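Local atomic coordinates of acetylene hydratase (Pelobacter acetylenicus, PDB entry 2E7Z), a protein that catalyses the hydration of acetylene to acetaldehyde, using a tungsten-bis(molybdopterin guanine dinucleotide) cofactor and a [4Fe-4S] cluster. Residues 117-122 with 410-415; 85-90 with 435-440. All blocks are in the same frame, centred on the assembly; numbering follows the deposited sequence.

Contact 1 of 2, residues 117-122 with 410-415; sequences GTLRRF and FALASN. With MGD (2-amino-5,6-dimercapto-7-methyl-3,7,8a,9-tetrahydro-8-oxa-1,3,9,10-tetraaza-anthracen-4-one guanosine dinucleotide), chain E.
F410 meets F122 across the contact at a single corner: CE2 of F410 and CE2 of F122 lie 4.5 Å apart, so the two rings lean loosely on one another without stacking. L412 makes the firmer contact. Its CD1 methyl presses on one branch of L119, 3.6 Å from L119 CD2 and 3.9 Å from L119 CG, the two side chains crossing obliquely. The torsion of L119 prepares this meeting: with CG anti to the backbone nitrogen (chi1 -177°), the branch extends from the helix to the leucine of the strand. No hydrogen bond spans the two segments; their meeting is wholly apolar and buried.

Beyond L412 the strand ends and the same segment turns from packing to cofactor binding, a good illustration of how loops after parallel strands bind nucleotides. A413 has positive phi (49°), a left-handed kink that brings its CB over the face of the guanine, 3.3 Å from MGD N3. At S414 the hydroxyl bonds instead to S106 on the neighbouring strand. N415 then offers its backbone N-H to the phosphate ester oxygen O5' of MGD, a nearly straight bond (160°) of 3.0 Å between N415 N and MGD O5'. Its amide group has two further partners, T446 through OD1 and S610 through ND2; since S610 is itself bonded to MGD, the N415 side chain is placed to position it, consistent with a second-shell role on top of the direct backbone bond.

In the sheet, strand 408-412 runs between 103-107 and 435-440, and L412 also packs on V105 and Q107 of the former. Helix 118-126 faces these strands, with L119 touching W131 of strand 131-132, while L498 of helix 491-501 packs against both F122 and F410.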
ATOM      1  N   GLY A 117      -9.657  14.602   2.009  1.00  7.22           N
ATOM      2  CA  GLY A 117      -9.682  15.096   0.620  1.00  7.59           C
ATOM      3  C   GLY A 117      -9.055  16.457   0.426  1.00  7.06           C
ATOM      4  O   GLY A 117      -8.865  16.904  -0.731  1.00  7.59           O
ATOM      5  N   THR A 118      -8.725  17.142   1.533  1.00  6.92           N
ATOM      6  CA  THR A 118      -8.209  18.488   1.395  1.00  7.04           C
ATOM      7  C   THR A 118      -6.772  18.554   0.871  1.00  6.80           C
ATOM      8  O   THR A 118      -6.366  19.602   0.379  1.00  7.14           O
ATOM      9  CB  THR A 118      -8.331  19.301   2.708  1.00  7.19           C
ATOM     10  OG1 THR A 118      -7.572  18.683   3.751  1.00  7.28           O
ATOM     11  CG2 THR A 118      -9.793  19.428   3.124  1.00  7.45           C
ATOM     12  N   LEU A 119      -6.022  17.444   0.938  1.00  6.48           N
ATOM     13  CA  LEU A 119      -4.693  17.459   0.376  1.00  7.09           C
ATOM     14  C   LEU A 119      -4.727  17.557  -1.142  1.00  7.15           C
ATOM     15  O   LEU A 119      -4.099  18.428  -1.707  1.00  7.12           O
ATOM     16  CB  LEU A 119      -3.883  16.251   0.893  1.00  7.02           C
ATOM     17  CG  LEU A 119      -2.418  16.155   0.452  1.00  7.22           C
ATOM     18  CD1 LEU A 119      -2.189  15.575  -0.968  1.00  8.71           C
ATOM     19  CD2 LEU A 119      -1.625  17.466   0.658  1.00  7.86           C
ATOM     20  N   ARG A 120      -5.483  16.675  -1.793  1.00  6.69           N
ATOM     21  CA  ARG A 120      -5.574  16.800  -3.254  1.00  6.62           C
ATOM     22  C   ARG A 120      -6.342  18.080  -3.631  1.00  6.78           C
ATOM     23  O   ARG A 120      -6.076  18.667  -4.668  1.00  7.34           O
ATOM     24  CB  ARG A 120      -6.223  15.584  -3.925  1.00  8.12           C
ATOM     25  CG  ARG A 120      -5.390  14.322  -3.783  1.00  7.42           C
ATOM     26  CD  ARG A 120      -4.020  14.369  -4.469  1.00  8.12           C
ATOM     27  NE  ARG A 120      -3.994  14.454  -5.941  1.00  7.99           N
ATOM     28  CZ  ARG A 120      -4.028  13.388  -6.731  1.00  8.14           C
ATOM     29  NH1 ARG A 120      -4.243  12.164  -6.248  1.00  8.06           N
ATOM     30  NH2 ARG A 120      -3.944  13.590  -8.049  1.00  9.06           N
ATOM     31  N   ARG A 121      -7.279  18.515  -2.769  1.00  6.72           N
ATOM     32  CA  ARG A 121      -7.953  19.798  -2.970  1.00  7.37           C
ATOM     33  C   ARG A 121      -6.925  20.912  -3.141  1.00  7.66           C
ATOM     34  O   ARG A 121      -6.951  21.686  -4.105  1.00  8.70           O
ATOM     35  CB  ARG A 121      -8.919  20.057  -1.834  1.00  7.18           C
ATOM     36  CG  ARG A 121      -9.804  21.295  -1.966  1.00  8.16           C
ATOM     37  CD  ARG A 121     -10.666  21.368  -0.722  1.00  7.85           C
ATOM     38  NE  ARG A 121     -11.655  22.451  -0.756  1.00  8.43           N
ATOM     39  CZ  ARG A 121     -12.915  22.318  -1.192  1.00  8.71           C
ATOM     40  NH1 ARG A 121     -13.355  21.136  -1.652  1.00  9.72           N
ATOM     41  NH2 ARG A 121     -13.745  23.376  -1.185  1.00  9.25           N
ATOM     42  N   PHE A 122      -6.007  20.995  -2.188  1.00  7.09           N
ATOM     43  CA  PHE A 122      -4.937  21.973  -2.245  1.00  7.27           C
ATOM     44  C   PHE A 122      -4.087  21.844  -3.499  1.00  7.53           C
ATOM     45  O   PHE A 122      -3.843  22.838  -4.200  1.00  8.04           O
ATOM     46  CB  PHE A 122      -4.052  21.811  -0.984  1.00  7.16           C
ATOM     47  CG  PHE A 122      -2.786  22.612  -1.008  1.00  8.81           C
ATOM     48  CD1 PHE A 122      -2.813  23.982  -0.772  1.00  9.71           C
ATOM     49  CD2 PHE A 122      -1.562  22.000  -1.227  1.00 11.76           C
ATOM     50  CE1 PHE A 122      -1.665  24.739  -0.827  1.00 12.37           C
ATOM     51  CE2 PHE A 122      -0.381  22.750  -1.241  1.00 12.57           C
ATOM     52  CZ  PHE A 122      -0.444  24.121  -1.049  1.00 14.47           C
ATOM     53  N   PHE A 410       6.958  17.425  -0.753  1.00  6.05           N
ATOM     54  CA  PHE A 410       6.372  17.257   0.574  1.00  6.12           C
ATOM     55  C   PHE A 410       6.221  15.768   0.855  1.00  6.77           C
ATOM     56  O   PHE A 410       5.621  15.038   0.047  1.00  7.00           O
ATOM     57  CB  PHE A 410       4.986  17.901   0.745  1.00  6.65           C
ATOM     58  CG  PHE A 410       4.921  19.383   0.565  1.00  8.74           C
ATOM     59  CD1 PHE A 410       6.041  20.182   0.462  1.00  9.47           C
ATOM     60  CD2 PHE A 410       3.656  19.977   0.516  1.00 10.96           C
ATOM     61  CE1 PHE A 410       5.921  21.579   0.307  1.00 10.62           C
ATOM     62  CE2 PHE A 410       3.525  21.356   0.378  1.00 12.27           C
ATOM     63  CZ  PHE A 410       4.674  22.158   0.307  1.00 12.05           C
ATOM     64  N   ALA A 411       6.691  15.338   2.022  1.00  6.34           N
ATOM     65  CA  ALA A 411       6.528  13.966   2.508  1.00  6.40           C
ATOM     66  C   ALA A 411       5.570  14.005   3.682  1.00  6.62           C
ATOM     67  O   ALA A 411       5.923  14.584   4.731  1.00  7.16           O
ATOM     68  CB  ALA A 411       7.868  13.354   2.902  1.00  7.17           C
ATOM     69  N   LEU A 412       4.390  13.401   3.552  1.00  6.46           N
ATOM     70  CA  LEU A 412       3.340  13.451   4.574  1.00  6.41           C
ATOM     71  C   LEU A 412       3.122  12.050   5.089  1.00  6.68           C
ATOM     72  O   LEU A 412       2.566  11.207   4.400  1.00  6.84           O
ATOM     73  CB  LEU A 412       2.033  14.039   4.018  1.00  7.03           C
ATOM     74  CG  LEU A 412       2.168  15.365   3.266  1.00  8.72           C
ATOM     75  CD1 LEU A 412       0.846  15.793   2.608  1.00 11.09           C
ATOM     76  CD2 LEU A 412       2.725  16.439   4.162  1.00 10.08           C
ATOM     77  N   ALA A 413       3.627  11.792   6.304  1.00  6.13           N
ATOM     78  CA  ALA A 413       3.648  10.456   6.915  1.00  6.52           C
ATOM     79  C   ALA A 413       4.201   9.428   5.935  1.00  6.41           C
ATOM     80  O   ALA A 413       3.651   8.345   5.763  1.00  7.04           O
ATOM     81  CB  ALA A 413       2.286  10.058   7.464  1.00  7.06           C
ATOM     82  N   SER A 414       5.320   9.785   5.308  1.00  6.82           N
ATOM     83  CA  SER A 414       5.929   8.958   4.284  1.00  6.53           C
ATOM     84  C   SER A 414       7.442   9.104   4.320  1.00  6.96           C
ATOM     85  O   SER A 414       7.982  10.195   4.084  1.00  7.45           O
ATOM     86  CB  SER A 414       5.361   9.378   2.900  1.00  6.87           C
ATOM     87  OG  SER A 414       6.081   8.755   1.831  1.00  7.87           O
ATOM     88  N   ASN A 415       8.121   8.000   4.653  1.00  6.62           N
ATOM     89  CA  ASN A 415       9.575   7.981   4.627  1.00  6.95           C
ATOM     90  C   ASN A 415       9.981   7.652   3.195  1.00  7.48           C
ATOM     91  O   ASN A 415      10.491   6.593   2.873  1.00  7.66           O
ATOM     92  CB  ASN A 415      10.073   6.954   5.640  1.00  7.58           C
ATOM     93  CG  ASN A 415      11.576   6.873   5.724  1.00  8.10           C
ATOM     94  OD1 ASN A 415      12.305   7.770   5.309  1.00  8.15           O
ATOM     95  ND2 ASN A 415      12.039   5.791   6.347  1.00  7.81           N
TER
HETATM   96  PB  MGD E 801       7.008   4.276   5.691  1.00  8.87           P
HETATM   97  O1B MGD E 801       7.758   4.372   4.386  1.00  9.55           O
HETATM   98  O2B MGD E 801       7.608   3.555   6.841  1.00  9.31           O
HETATM   99  O3B MGD E 801       5.560   3.616   5.483  1.00  8.26           O
HETATM  100  O3A MGD E 801       4.483   3.092   3.275  1.00  9.36           O
HETATM  101  PA  MGD E 801       4.310   4.040   4.568  1.00  8.69           P
HETATM  102  O1A MGD E 801       3.102   3.670   5.376  1.00  8.74           O
HETATM  103  O2A MGD E 801       4.469   5.441   4.057  1.00  7.94           O
HETATM  104  O5' MGD E 801       6.690   5.797   6.124  1.00  8.04           O
HETATM  105  C5' MGD E 801       5.661   6.045   7.066  1.00  8.87           C
HETATM  106  C4' MGD E 801       6.078   7.285   7.831  1.00  6.98           C
HETATM  107  O4' MGD E 801       4.931   7.734   8.568  1.00  7.65           O
HETATM  108  C3' MGD E 801       7.125   7.020   8.909  1.00  7.56           C
HETATM  109  O3' MGD E 801       8.253   7.882   8.683  1.00  8.76           O
HETATM  110  C2' MGD E 801       6.443   7.308  10.263  1.00  7.85           C
HETATM  111  O2' MGD E 801       7.274   7.888  11.288  1.00  9.39           O
HETATM  112  C1' MGD E 801       5.366   8.270   9.838  1.00  7.69           C
HETATM  113  N9  MGD E 801       4.147   8.294  10.660  1.00  7.75           N
HETATM  114  C8  MGD E 801       3.512   7.241  11.232  1.00  8.18           C
HETATM  115  N7  MGD E 801       2.371   7.633  11.821  1.00  8.46           N
HETATM  116  C5  MGD E 801       2.234   8.952  11.560  1.00  7.74           C
HETATM  117  C6  MGD E 801       1.271   9.996  11.867  1.00  7.81           C
HETATM  118  O6  MGD E 801       0.236   9.751  12.522  1.00  7.80           O
HETATM  119  N1  MGD E 801       1.539  11.216  11.373  1.00  7.29           N
HETATM  120  C2  MGD E 801       2.646  11.555  10.721  1.00  7.44           C
HETATM  121  N2  MGD E 801       2.788  12.837  10.277  1.00  7.98           N
HETATM  122  N3  MGD E 801       3.574  10.653  10.413  1.00  7.44           N
HETATM  123  C4  MGD E 801       3.396   9.374  10.802  1.00  7.54           C
HETATM  124  C10 MGD E 801       3.935   1.774   3.339  1.00 10.88           C
HETATM  125  C11 MGD E 801       3.904   1.248   1.920  1.00 10.61           C
HETATM  126  O11 MGD E 801       5.269   1.092   1.537  1.00  8.62           O
HETATM  127  C12 MGD E 801       3.173  -0.071   1.870  1.00 11.01           C
HETATM  128  S12 MGD E 801       1.600  -0.150   2.537  1.00 13.53           S
HETATM  129  C13 MGD E 801       3.717  -1.140   1.265  1.00 11.18           C
HETATM  130  S13 MGD E 801       2.979  -2.675   1.299  1.00 14.62           S
HETATM  131  C14 MGD E 801       5.021  -1.083   0.531  1.00 10.51           C
HETATM  132  N15 MGD E 801       6.076  -1.802   1.229  1.00 10.42           N
HETATM  133  C16 MGD E 801       7.305  -1.676   0.650  1.00 10.39           C
HETATM  134  C17 MGD E 801       8.341  -2.718   0.675  1.00 10.57           C
HETATM  135  O17 MGD E 801       8.126  -3.814   1.239  1.00 11.93           O
HETATM  136  N18 MGD E 801       9.512  -2.451   0.062  1.00 10.82           N
HETATM  137  C19 MGD E 801       9.774  -1.279  -0.570  1.00  9.48           C
HETATM  138  N19 MGD E 801      10.970  -1.070  -1.158  1.00 10.76           N
HETATM  139  N20 MGD E 801       8.881  -0.282  -0.604  1.00  9.83           N
HETATM  140  C21 MGD E 801       7.673  -0.429  -0.045  1.00 10.49           C
HETATM  141  N22 MGD E 801       6.786   0.566  -0.119  1.00  9.47           N
HETATM  142  C23 MGD E 801       5.414   0.387   0.308  1.00 10.39           C

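Contact 2 of 2, residues 85-90 with 435-440; sequences DEIAEK and LVVCYD. With MGD (2-amino-5,6-dimercapto-7-methyl-3,7,8a,9-tetrahydro-8-oxa-1,3,9,10-tetraaza-anthracen-4-one guanosine dinucleotide), chain E.
I87 overlaps V437 tip to tip: its CD1 comes to 3.8 Å from V437 CG2, with CG1 and CG2 of the isoleucine close behind around that same methyl. The geometry follows from the torsion of I87, whose CG1 lies anti to the carbonyl carbon (chi1 -72°), sending the longer arm along the strand while CG2 stays nearer L435. That leucine covers the helix backbone as well, its CD2 resting 3.8 Å from the carbonyl oxygen I87 O. At the exposed end, the aliphatic part of K90 lies alongside L435, K90 CG 4.0 Å from L435 CB, the two side chains running opposite ways. Helix and strand run roughly antiparallel, at 143°, the axes of the two short segments approaching to 9.8 Å.

Where the helix no longer touches the strand, the cofactor takes over. The exocyclic amine of the guanine lies over one face of the Y439 ring, MGD N2 being 3.4 Å from Y439 CD2, and gives a hydrogen bond of 3.2 Å from MGD N2 to the backbone oxygen Y439 O. D440 holds the ribose with both carboxylate oxygens: MGD O2' donates to D440 OD1 and MGD O3' to D440 OD2, each bond 2.7 Å long. The backbone N-H of F442 also bonds to D440 OD1, helping to fix the carboxylate's rotation. An alanine here would take away both carboxylate oxygens, and the ribose would probably be freer to shift, with the F442 N-H also left without this acceptor.

An acidic residue at the C-terminal end of a parallel strand, gripping the two hydroxyls of a ribose, recalls nucleotide binding in Rossmann-like folds; here it secures the guanosine end of one of the tungsten cofactor's two MGD units.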
ATOM      1  N   ASP A  85       5.069  30.434   7.016  1.00 12.05           N
ATOM      2  CA  ASP A  85       5.362  31.631   6.235  1.00 12.38           C
ATOM      3  C   ASP A  85       6.512  31.363   5.261  1.00 11.73           C
ATOM      4  O   ASP A  85       6.428  31.705   4.077  1.00 12.51           O
ATOM      5  CB  ASP A  85       5.776  32.784   7.144  1.00 13.17           C
ATOM      6  CG  ASP A  85       4.592  33.450   7.847  1.00 14.47           C
ATOM      7  OD1 ASP A  85       3.413  33.101   7.566  1.00 15.77           O
ATOM      8  OD2 ASP A  85       4.871  34.341   8.681  1.00 18.05           O
ATOM      9  N   GLU A  86       7.570  30.726   5.763  1.00 11.98           N
ATOM     10  CA  GLU A  86       8.748  30.478   4.932  1.00 12.05           C
ATOM     11  C   GLU A  86       8.488  29.434   3.858  1.00 11.73           C
ATOM     12  O   GLU A  86       8.938  29.578   2.730  1.00 12.92           O
ATOM     13  CB  GLU A  86       9.946  30.078   5.795  1.00 12.50           C
ATOM     14  CG  GLU A  86      10.404  31.248   6.673  1.00 14.20           C
ATOM     15  CD  GLU A  86      11.621  30.942   7.541  1.00 16.80           C
ATOM     16  OE1 GLU A  86      12.245  29.872   7.365  1.00 17.89           O
ATOM     17  OE2 GLU A  86      11.961  31.773   8.424  1.00 19.17           O
ATOM     18  N   ILE A  87       7.762  28.385   4.228  1.00 10.54           N
ATOM     19  CA  ILE A  87       7.401  27.346   3.264  1.00 10.36           C
ATOM     20  C   ILE A  87       6.590  27.964   2.121  1.00 11.00           C
ATOM     21  O   ILE A  87       6.880  27.737   0.931  1.00 11.14           O
ATOM     22  CB  ILE A  87       6.677  26.192   3.969  1.00 10.70           C
ATOM     23  CG1 ILE A  87       7.671  25.400   4.823  1.00  9.85           C
ATOM     24  CG2 ILE A  87       6.026  25.260   2.960  1.00 10.56           C
ATOM     25  CD1 ILE A  87       6.996  24.497   5.869  1.00 11.55           C
ATOM     26  N   ALA A  88       5.590  28.798   2.460  1.00 10.89           N
ATOM     27  CA  ALA A  88       4.749  29.424   1.442  1.00 10.77           C
ATOM     28  C   ALA A  88       5.561  30.371   0.550  1.00 11.23           C
ATOM     29  O   ALA A  88       5.425  30.368  -0.680  1.00 12.86           O
ATOM     30  CB  ALA A  88       3.583  30.169   2.092  1.00 10.86           C
ATOM     31  N   GLU A  89       6.426  31.170   1.182  1.00 12.40           N
ATOM     32  CA  GLU A  89       7.250  32.089   0.414  1.00 13.06           C
ATOM     33  C   GLU A  89       8.133  31.340  -0.596  1.00 12.45           C
ATOM     34  O   GLU A  89       8.221  31.727  -1.760  1.00 12.97           O
ATOM     35  CB  GLU A  89       8.133  32.919   1.346  1.00 14.61           C
ATOM     36  CG  GLU A  89       9.087  33.863   0.610  1.00 20.33           C
ATOM     37  CD  GLU A  89      10.118  34.496   1.536  1.00 28.69           C
ATOM     38  OE1 GLU A  89      10.278  34.034   2.700  1.00 33.23           O
ATOM     39  OE2 GLU A  89      10.780  35.461   1.091  1.00 33.23           O
ATOM     40  N   LYS A  90       8.785  30.270  -0.133  0.50  9.46           N
ATOM     41  CA  LYS A  90       9.659  29.504  -1.015  0.50 10.80           C
ATOM     42  C   LYS A  90       8.880  28.745  -2.091  0.50  9.31           C
ATOM     43  O   LYS A  90       9.295  28.700  -3.245  0.50  7.48           O
ATOM     44  CB  LYS A  90      10.535  28.544  -0.214  0.50 11.41           C
ATOM     45  CG  LYS A  90      11.540  27.793  -1.076  0.50 12.42           C
ATOM     46  CD  LYS A  90      12.871  27.523  -0.368  0.50 17.28           C
ATOM     47  CE  LYS A  90      14.019  27.578  -1.373  0.50 16.85           C
ATOM     48  NZ  LYS A  90      15.307  27.104  -0.831  0.50 20.85           N
ATOM     49  N   LEU A 435      13.029  22.918  -2.153  1.00  8.05           N
ATOM     50  CA  LEU A 435      12.241  22.904  -0.921  1.00  7.58           C
ATOM     51  C   LEU A 435      11.777  21.504  -0.619  1.00  7.86           C
ATOM     52  O   LEU A 435      11.137  20.887  -1.464  1.00  7.89           O
ATOM     53  CB  LEU A 435      11.010  23.814  -1.039  1.00  8.37           C
ATOM     54  CG  LEU A 435      10.015  23.811   0.131  1.00  9.26           C
ATOM     55  CD1 LEU A 435      10.637  24.370   1.416  1.00 10.74           C
ATOM     56  CD2 LEU A 435       8.800  24.642  -0.203  1.00 10.42           C
ATOM     57  N   VAL A 436      12.084  21.015   0.581  1.00  6.59           N
ATOM     58  CA  VAL A 436      11.573  19.724   1.053  1.00  7.17           C
ATOM     59  C   VAL A 436      10.944  19.940   2.412  1.00  7.21           C
ATOM     60  O   VAL A 436      11.569  20.544   3.312  1.00  7.03           O
ATOM     61  CB  VAL A 436      12.682  18.659   1.139  1.00  7.09           C
ATOM     62  CG1 VAL A 436      12.208  17.336   1.769  1.00  7.32           C
ATOM     63  CG2 VAL A 436      13.308  18.455  -0.224  1.00  8.30           C
ATOM     64  N   VAL A 437       9.700  19.506   2.565  1.00  6.69           N
ATOM     65  CA  VAL A 437       9.001  19.577   3.849  1.00  7.45           C
ATOM     66  C   VAL A 437       8.618  18.167   4.253  1.00  7.03           C
ATOM     67  O   VAL A 437       8.048  17.421   3.441  1.00  7.10           O
ATOM     68  CB  VAL A 437       7.732  20.439   3.719  1.00  7.68           C
ATOM     69  CG1 VAL A 437       6.903  20.412   5.021  1.00  8.55           C
ATOM     70  CG2 VAL A 437       8.055  21.878   3.261  1.00  8.88           C
ATOM     71  N   CYS A 438       8.946  17.768   5.476  1.00  7.59           N
ATOM     72  CA  CYS A 438       8.630  16.440   5.982  1.00  7.06           C
ATOM     73  C   CYS A 438       7.735  16.542   7.188  1.00  6.74           C
ATOM     74  O   CYS A 438       8.164  17.130   8.186  1.00  8.23           O
ATOM     75  CB  CYS A 438       9.902  15.631   6.250  1.00  7.62           C
ATOM     76  SG  CYS A 438       9.567  13.961   6.828  1.00  8.38           S
ATOM     77  N   TYR A 439       6.517  16.018   7.104  1.00  6.34           N
ATOM     78  CA  TYR A 439       5.542  16.067   8.189  1.00  6.60           C
ATOM     79  C   TYR A 439       5.485  14.668   8.790  1.00  6.81           C
ATOM     80  O   TYR A 439       4.983  13.712   8.174  1.00  7.30           O
ATOM     81  CB  TYR A 439       4.181  16.557   7.637  1.00  7.78           C
ATOM     82  CG  TYR A 439       3.022  16.464   8.593  1.00  6.79           C
ATOM     83  CD1 TYR A 439       2.914  17.322   9.691  1.00  7.63           C
ATOM     84  CD2 TYR A 439       1.995  15.534   8.381  1.00  8.21           C
ATOM     85  CE1 TYR A 439       1.820  17.242  10.547  1.00  6.84           C
ATOM     86  CE2 TYR A 439       0.927  15.456   9.231  1.00  7.20           C
ATOM     87  CZ  TYR A 439       0.830  16.310  10.310  1.00  7.23           C
ATOM     88  OH  TYR A 439      -0.251  16.154  11.154  1.00  7.67           O
ATOM     89  N   ASP A 440       6.069  14.521   9.990  1.00  6.85           N
ATOM     90  CA  ASP A 440       6.332  13.180  10.512  1.00  8.16           C
ATOM     91  C   ASP A 440       6.350  13.241  12.028  1.00  8.23           C
ATOM     92  O   ASP A 440       6.087  14.286  12.615  1.00  8.64           O
ATOM     93  CB  ASP A 440       7.677  12.630   9.957  1.00  8.59           C
ATOM     94  CG  ASP A 440       7.706  11.091   9.858  1.00  9.00           C
ATOM     95  OD1 ASP A 440       7.869  10.444  10.920  1.00  8.84           O
ATOM     96  OD2 ASP A 440       7.583  10.545   8.716  1.00  8.59           O
TER
HETATM   97  PB  MGD E 801       7.008   4.276   5.691  1.00  8.87           P
HETATM   98  O1B MGD E 801       7.758   4.372   4.386  1.00  9.55           O
HETATM   99  O2B MGD E 801       7.608   3.555   6.841  1.00  9.31           O
HETATM  100  O3B MGD E 801       5.560   3.616   5.483  1.00  8.26           O
HETATM  101  O3A MGD E 801       4.483   3.092   3.275  1.00  9.36           O
HETATM  102  PA  MGD E 801       4.310   4.040   4.568  1.00  8.69           P
HETATM  103  O1A MGD E 801       3.102   3.670   5.376  1.00  8.74           O
HETATM  104  O2A MGD E 801       4.469   5.441   4.057  1.00  7.94           O
HETATM  105  O5' MGD E 801       6.690   5.797   6.124  1.00  8.04           O
HETATM  106  C5' MGD E 801       5.661   6.045   7.066  1.00  8.87           C
HETATM  107  C4' MGD E 801       6.078   7.285   7.831  1.00  6.98           C
HETATM  108  O4' MGD E 801       4.931   7.734   8.568  1.00  7.65           O
HETATM  109  C3' MGD E 801       7.125   7.020   8.909  1.00  7.56           C
HETATM  110  O3' MGD E 801       8.253   7.882   8.683  1.00  8.76           O
HETATM  111  C2' MGD E 801       6.443   7.308  10.263  1.00  7.85           C
HETATM  112  O2' MGD E 801       7.274   7.888  11.288  1.00  9.39           O
HETATM  113  C1' MGD E 801       5.366   8.270   9.838  1.00  7.69           C
HETATM  114  N9  MGD E 801       4.147   8.294  10.660  1.00  7.75           N
HETATM  115  C8  MGD E 801       3.512   7.241  11.232  1.00  8.18           C
HETATM  116  N7  MGD E 801       2.371   7.633  11.821  1.00  8.46           N
HETATM  117  C5  MGD E 801       2.234   8.952  11.560  1.00  7.74           C
HETATM  118  C6  MGD E 801       1.271   9.996  11.867  1.00  7.81           C
HETATM  119  O6  MGD E 801       0.236   9.751  12.522  1.00  7.80           O
HETATM  120  N1  MGD E 801       1.539  11.216  11.373  1.00  7.29           N
HETATM  121  C2  MGD E 801       2.646  11.555  10.721  1.00  7.44           C
HETATM  122  N2  MGD E 801       2.788  12.837  10.277  1.00  7.98           N
HETATM  123  N3  MGD E 801       3.574  10.653  10.413  1.00  7.44           N
HETATM  124  C4  MGD E 801       3.396   9.374  10.802  1.00  7.54           C
HETATM  125  C10 MGD E 801       3.935   1.774   3.339  1.00 10.88           C
HETATM  126  C11 MGD E 801       3.904   1.248   1.920  1.00 10.61           C
HETATM  127  O11 MGD E 801       5.269   1.092   1.537  1.00  8.62           O
HETATM  128  C12 MGD E 801       3.173  -0.071   1.870  1.00 11.01           C
HETATM  129  S12 MGD E 801       1.600  -0.150   2.537  1.00 13.53           S
HETATM  130  C13 MGD E 801       3.717  -1.140   1.265  1.00 11.18           C
HETATM  131  S13 MGD E 801       2.979  -2.675   1.299  1.00 14.62           S
HETATM  132  C14 MGD E 801       5.021  -1.083   0.531  1.00 10.51           C
HETATM  133  N15 MGD E 801       6.076  -1.802   1.229  1.00 10.42           N
HETATM  134  C16 MGD E 801       7.305  -1.676   0.650  1.00 10.39           C
HETATM  135  C17 MGD E 801       8.341  -2.718   0.675  1.00 10.57           C
HETATM  136  O17 MGD E 801       8.126  -3.814   1.239  1.00 11.93           O
HETATM  137  N18 MGD E 801       9.512  -2.451   0.062  1.00 10.82           N
HETATM  138  C19 MGD E 801       9.774  -1.279  -0.570  1.00  9.48           C
HETATM  139  N19 MGD E 801      10.970  -1.070  -1.158  1.00 10.76           N
HETATM  140  N20 MGD E 801       8.881  -0.282  -0.604  1.00  9.83           N
HETATM  141  C21 MGD E 801       7.673  -0.429  -0.045  1.00 10.49           C
HETATM  142  N22 MGD E 801       6.786   0.566  -0.119  1.00  9.47           N
HETATM  143  C23 MGD E 801       5.414   0.387   0.308  1.00 10.39           C

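In the fold
From the N terminus the chain first supplies helix 80-98, then strand 103-107 and helix 118-126, before travelling far through the fold. On its return, strand 408-412 meets the second helix, so contact 1 closes a loop of 287 residues. Strand 435-440 follows and meets the first helix, closing 344 residues in contact 2. The two loops therefore nest rather than cross. The returning strands are parallel neighbours, joined by probable hydrogen bonds between A411 and both V437 and Y439, while F410 packs on V437. Two helices are thus tied to adjoining strands, with helix 491-501 touching both contacts, and the loop after strand 408-412 and the end of strand 435-440 converge on the same MGD.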